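PDB 5ZHH: inositol-1-monophosphatase from Nostoc sp., which probably hydrolyses myo-inositol monophosphates to free inositol and phosphate, as a member of the metal-dependent inositol monophosphatase family. Local coordinates for residues T6-I10 / H61-H65; I10-A14 / V54-I58. All blocks are in the same frame, centred on the assembly; numbering follows the deposited sequence.

Contact 1 of 2, residues T6-I10 / H61-H65; sequences TFLDI and HFPQH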
# COMPACT_ATOMS: atom_id res chain seq x y z
N THR A 6 22.87 -15.39 6.25
CA THR A 6 21.98 -16.33 6.93
C THR A 6 21.36 -15.69 8.17
O THR A 6 20.15 -15.83 8.40
CB THR A 6 22.76 -17.60 7.30
OG1 THR A 6 23.13 -18.28 6.10
CG2 THR A 6 21.91 -18.53 8.16
N PHE A 7 22.16 -14.97 8.96
CA PHE A 7 21.62 -14.26 10.11
C PHE A 7 20.61 -13.22 9.68
O PHE A 7 19.55 -13.08 10.29
CB PHE A 7 22.75 -13.59 10.89
CG PHE A 7 23.75 -14.54 11.46
CD1 PHE A 7 23.36 -15.80 11.87
CD2 PHE A 7 25.08 -14.18 11.59
CE1 PHE A 7 24.28 -16.69 12.40
CE2 PHE A 7 26.01 -15.07 12.12
CZ PHE A 7 25.61 -16.32 12.52
N LEU A 8 20.93 -12.48 8.61
CA LEU A 8 20.06 -11.41 8.14
C LEU A 8 18.74 -11.96 7.60
O LEU A 8 17.68 -11.35 7.80
CB LEU A 8 20.79 -10.60 7.06
CG LEU A 8 20.00 -9.48 6.40
CD1 LEU A 8 19.60 -8.45 7.44
CD2 LEU A 8 20.80 -8.84 5.27
N ASP A 9 18.78 -13.11 6.91
CA ASP A 9 17.56 -13.73 6.42
C ASP A 9 16.60 -14.04 7.57
O ASP A 9 15.39 -13.81 7.46
CB ASP A 9 17.88 -15.02 5.66
CG ASP A 9 18.55 -14.77 4.32
OD1 ASP A 9 18.52 -13.63 3.82
OD2 ASP A 9 19.10 -15.74 3.76
N ILE A 10 17.13 -14.60 8.66
CA ILE A 10 16.26 -15.02 9.76
C ILE A 10 15.76 -13.81 10.54
O ILE A 10 14.60 -13.76 10.96
CB ILE A 10 17.01 -16.01 10.68
CG1 ILE A 10 17.33 -17.29 9.91
CG2 ILE A 10 16.17 -16.32 11.91
CD1 ILE A 10 16.15 -17.86 9.20
N HIS A 61 16.11 -21.20 15.00
CA HIS A 61 17.15 -21.23 13.98
C HIS A 61 18.55 -21.21 14.59
O HIS A 61 19.45 -21.86 14.05
CB HIS A 61 16.98 -20.06 13.01
CG HIS A 61 15.80 -20.20 12.09
ND1 HIS A 61 15.89 -20.85 10.88
CD2 HIS A 61 14.52 -19.77 12.21
CE1 HIS A 61 14.70 -20.82 10.29
NE2 HIS A 61 13.86 -20.17 11.07
N PHE A 62 18.74 -20.50 15.70
CA PHE A 62 20.05 -20.34 16.32
C PHE A 62 19.97 -20.69 17.80
O PHE A 62 20.10 -19.83 18.68
CB PHE A 62 20.56 -18.90 16.13
CG PHE A 62 20.47 -18.41 14.70
CD1 PHE A 62 21.22 -19.01 13.69
CD2 PHE A 62 19.64 -17.35 14.37
CE1 PHE A 62 21.13 -18.55 12.39
CE2 PHE A 62 19.56 -16.89 13.06
CZ PHE A 62 20.30 -17.49 12.07
N PRO A 63 19.81 -21.98 18.12
CA PRO A 63 19.63 -22.37 19.53
C PRO A 63 20.81 -22.05 20.43
O PRO A 63 20.61 -21.94 21.65
CB PRO A 63 19.38 -23.89 19.45
CG PRO A 63 19.87 -24.31 18.11
CD PRO A 63 19.79 -23.13 17.20
N GLN A 64 22.01 -21.91 19.89
CA GLN A 64 23.20 -21.64 20.69
C GLN A 64 23.48 -20.15 20.89
O GLN A 64 24.41 -19.81 21.62
CB GLN A 64 24.43 -22.33 20.08
CG GLN A 64 24.61 -23.79 20.49
CD GLN A 64 23.38 -24.64 20.22
OE1 GLN A 64 22.99 -24.84 19.07
NE2 GLN A 64 22.76 -25.15 21.28
N HIS A 65 22.71 -19.27 20.26
CA HIS A 65 22.94 -17.84 20.43
C HIS A 65 22.28 -17.36 21.73
O HIS A 65 21.35 -17.96 22.25
CB HIS A 65 22.37 -17.06 19.25
CG HIS A 65 23.08 -17.31 17.95
ND1 HIS A 65 22.88 -16.52 16.83
CD2 HIS A 65 23.98 -18.25 17.59
CE1 HIS A 65 23.63 -16.97 15.84
NE2 HIS A 65 24.31 -18.02 16.28
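Phe7, Phe62 and His65 form an aromatic cluster where helix 3-25 meets the loop that follows helix 44-61. Phe7 turns its edge toward the face of Phe62 in an edge-to-face pair. The centroids lie 5.2 Å apart with the planes at 75°. Phe7 CD1 comes to 3.5 Å from Phe62 CZ. His65 makes an offset edge-to-face pair with Phe7, its own edge toward the Phe7 face. Phe7 CE1 and His65 CE1 are 3.5 Å apart. Ile10 packs beside Phe62, with CB and CG2 each against Phe62 CE2. A type I turn from Phe62 to His65 brings both rings to the same helix, and His65 N bonds Phe62 O. Outside the pair of segments, Tyr82 stacks on His65, and His65 ND1 hydrogen-bonds Trp84 NE1. His61 NE2 is hydrogen-bonded to Asp9 OD2 of the second subunit. With an alanine here instead of His61, Asp9 of the second subunit would probably lose this partner and Ile10 CD1 the ring face it packs on. In Ile10, CG1 sits beside the backbone N (chi1 -64°), and CD1 lies over the His61 face. This CH-pi contact puts CD1 3.5 Å from the ring centroid, 13° off the normal.

Contact 2 of 2, residues I10-A14 / V54-I58; sequences IATEA and VLEII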
# COMPACT_ATOMS: atom_id res chain seq x y z
N ILE A 10 17.13 -14.60 8.66
CA ILE A 10 16.26 -15.02 9.76
C ILE A 10 15.76 -13.81 10.54
O ILE A 10 14.60 -13.76 10.96
CB ILE A 10 17.01 -16.01 10.68
CG1 ILE A 10 17.33 -17.29 9.91
CG2 ILE A 10 16.17 -16.32 11.91
CD1 ILE A 10 16.15 -17.86 9.20
N ALA A 11 16.62 -12.82 10.76
CA ALA A 11 16.17 -11.61 11.44
C ALA A 11 15.08 -10.91 10.64
O ALA A 11 14.16 -10.33 11.22
CB ALA A 11 17.35 -10.67 11.67
N THR A 12 15.16 -10.95 9.31
CA THR A 12 14.13 -10.33 8.49
C THR A 12 12.79 -11.02 8.68
O THR A 12 11.76 -10.36 8.89
CB THR A 12 14.55 -10.36 7.02
OG1 THR A 12 15.80 -9.68 6.86
CG2 THR A 12 13.50 -9.68 6.16
N GLU A 13 12.77 -12.36 8.64
CA GLU A 13 11.51 -13.07 8.82
C GLU A 13 10.98 -12.88 10.24
O GLU A 13 9.77 -12.74 10.44
CB GLU A 13 11.69 -14.55 8.49
CG GLU A 13 10.49 -15.46 8.82
CD GLU A 13 9.25 -15.18 7.97
OE1 GLU A 13 9.34 -14.44 6.96
OE2 GLU A 13 8.17 -15.73 8.30
N ALA A 14 11.87 -12.82 11.23
CA ALA A 14 11.42 -12.56 12.59
C ALA A 14 10.79 -11.17 12.70
O ALA A 14 9.75 -11.00 13.35
CB ALA A 14 12.58 -12.70 13.57
N VAL A 54 9.32 -13.18 18.03
CA VAL A 54 10.74 -12.99 17.71
C VAL A 54 11.59 -14.06 18.37
O VAL A 54 12.46 -14.67 17.73
CB VAL A 54 11.20 -11.58 18.12
CG1 VAL A 54 12.70 -11.44 17.86
CG2 VAL A 54 10.45 -10.51 17.35
N LEU A 55 11.38 -14.29 19.67
CA LEU A 55 12.20 -15.24 20.40
C LEU A 55 12.06 -16.64 19.82
O LEU A 55 13.06 -17.34 19.61
CB LEU A 55 11.83 -15.24 21.88
CG LEU A 55 12.21 -13.97 22.65
CD1 LEU A 55 11.85 -14.09 24.12
CD2 LEU A 55 13.69 -13.71 22.47
N GLU A 56 10.83 -17.06 19.51
CA GLU A 56 10.64 -18.40 18.99
C GLU A 56 11.42 -18.61 17.70
O GLU A 56 12.07 -19.65 17.53
CB GLU A 56 9.14 -18.66 18.77
CG GLU A 56 8.80 -20.13 18.51
CD GLU A 56 9.05 -20.54 17.07
OE1 GLU A 56 8.95 -19.67 16.18
OE2 GLU A 56 9.33 -21.74 16.83
N ILE A 57 11.40 -17.63 16.80
CA ILE A 57 12.09 -17.77 15.53
C ILE A 57 13.60 -17.80 15.73
O ILE A 57 14.29 -18.69 15.22
CB ILE A 57 11.67 -16.64 14.56
CG1 ILE A 57 10.19 -16.80 14.18
CG2 ILE A 57 12.58 -16.61 13.33
CD1 ILE A 57 9.62 -15.62 13.41
N ILE A 58 14.13 -16.86 16.52
CA ILE A 58 15.58 -16.77 16.67
C ILE A 58 16.12 -18.01 17.36
O ILE A 58 17.16 -18.55 16.96
CB ILE A 58 15.96 -15.49 17.44
CG1 ILE A 58 15.55 -14.25 16.65
CG2 ILE A 58 17.46 -15.49 17.75
CD1 ILE A 58 16.36 -14.03 15.40
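Ala14 offers a shallow spot on helix 3-25, and Ile57 of helix 44-61 fills it. The two helices run nearly antiparallel, at 153°, with segment axes 9.4 Å apart. At Ala14 the backbones come close: its CA is 5.2 Å from the CA of Val54. Both branches of Ile57 are used. CD1 reaches over the backbone and ends 3.6 Å from Ala14 CA, with Glu13 O close by. CG1 lies beside the backbone N (chi1 -67°), which puts CG2 anti to it, between two bumps of the facing helix. It lies 3.9 Å from Ile10 CG2 and 3.9 Å from Ala14 CB. Ile58 adds a lesser contact. Its CD1 comes to 4.2 Å from Ile10 CG2, and the two lie alongside, pointing opposite ways. Val54 bounds the other end, with CG2 4.1 Å from Ala14 O. The side chains that meet are apolar, though they also touch the carbonyl oxygens of Glu13 and Ala14. Glu13 turns its carboxylate to a salt bridge with Arg140 of the second subunit. Beneath the pair, Ile106 touches Ala14 and Val54, and Trp84 touches Ile58. This is an antiparallel helix pair laid on a beta-sheet, as in the layered alpha-beta fold of the inositol monophosphatase family.

In the fold
Contacts 1 and 2 are successive levels of one interface between helix 3-25 and helix 44-61, their centres about 8 Å apart. Ile10 belongs to both. Contact 2 joins about one turn of each helix. Contact 1 closes the end, where the chain leaves helix 44-61 for strand 66-69. Both rest on the larger sheet: Phe7 reaches strand 113-121 in contact 1, while Ala14 reaches strand 103-110 in contact 2. Both also touch the second subunit, where Ile10 packs on its own copy. The contact centres lie about 20 and 18 Å from the centre of the chain. The helix pair thus joins the sheet to the subunit interface.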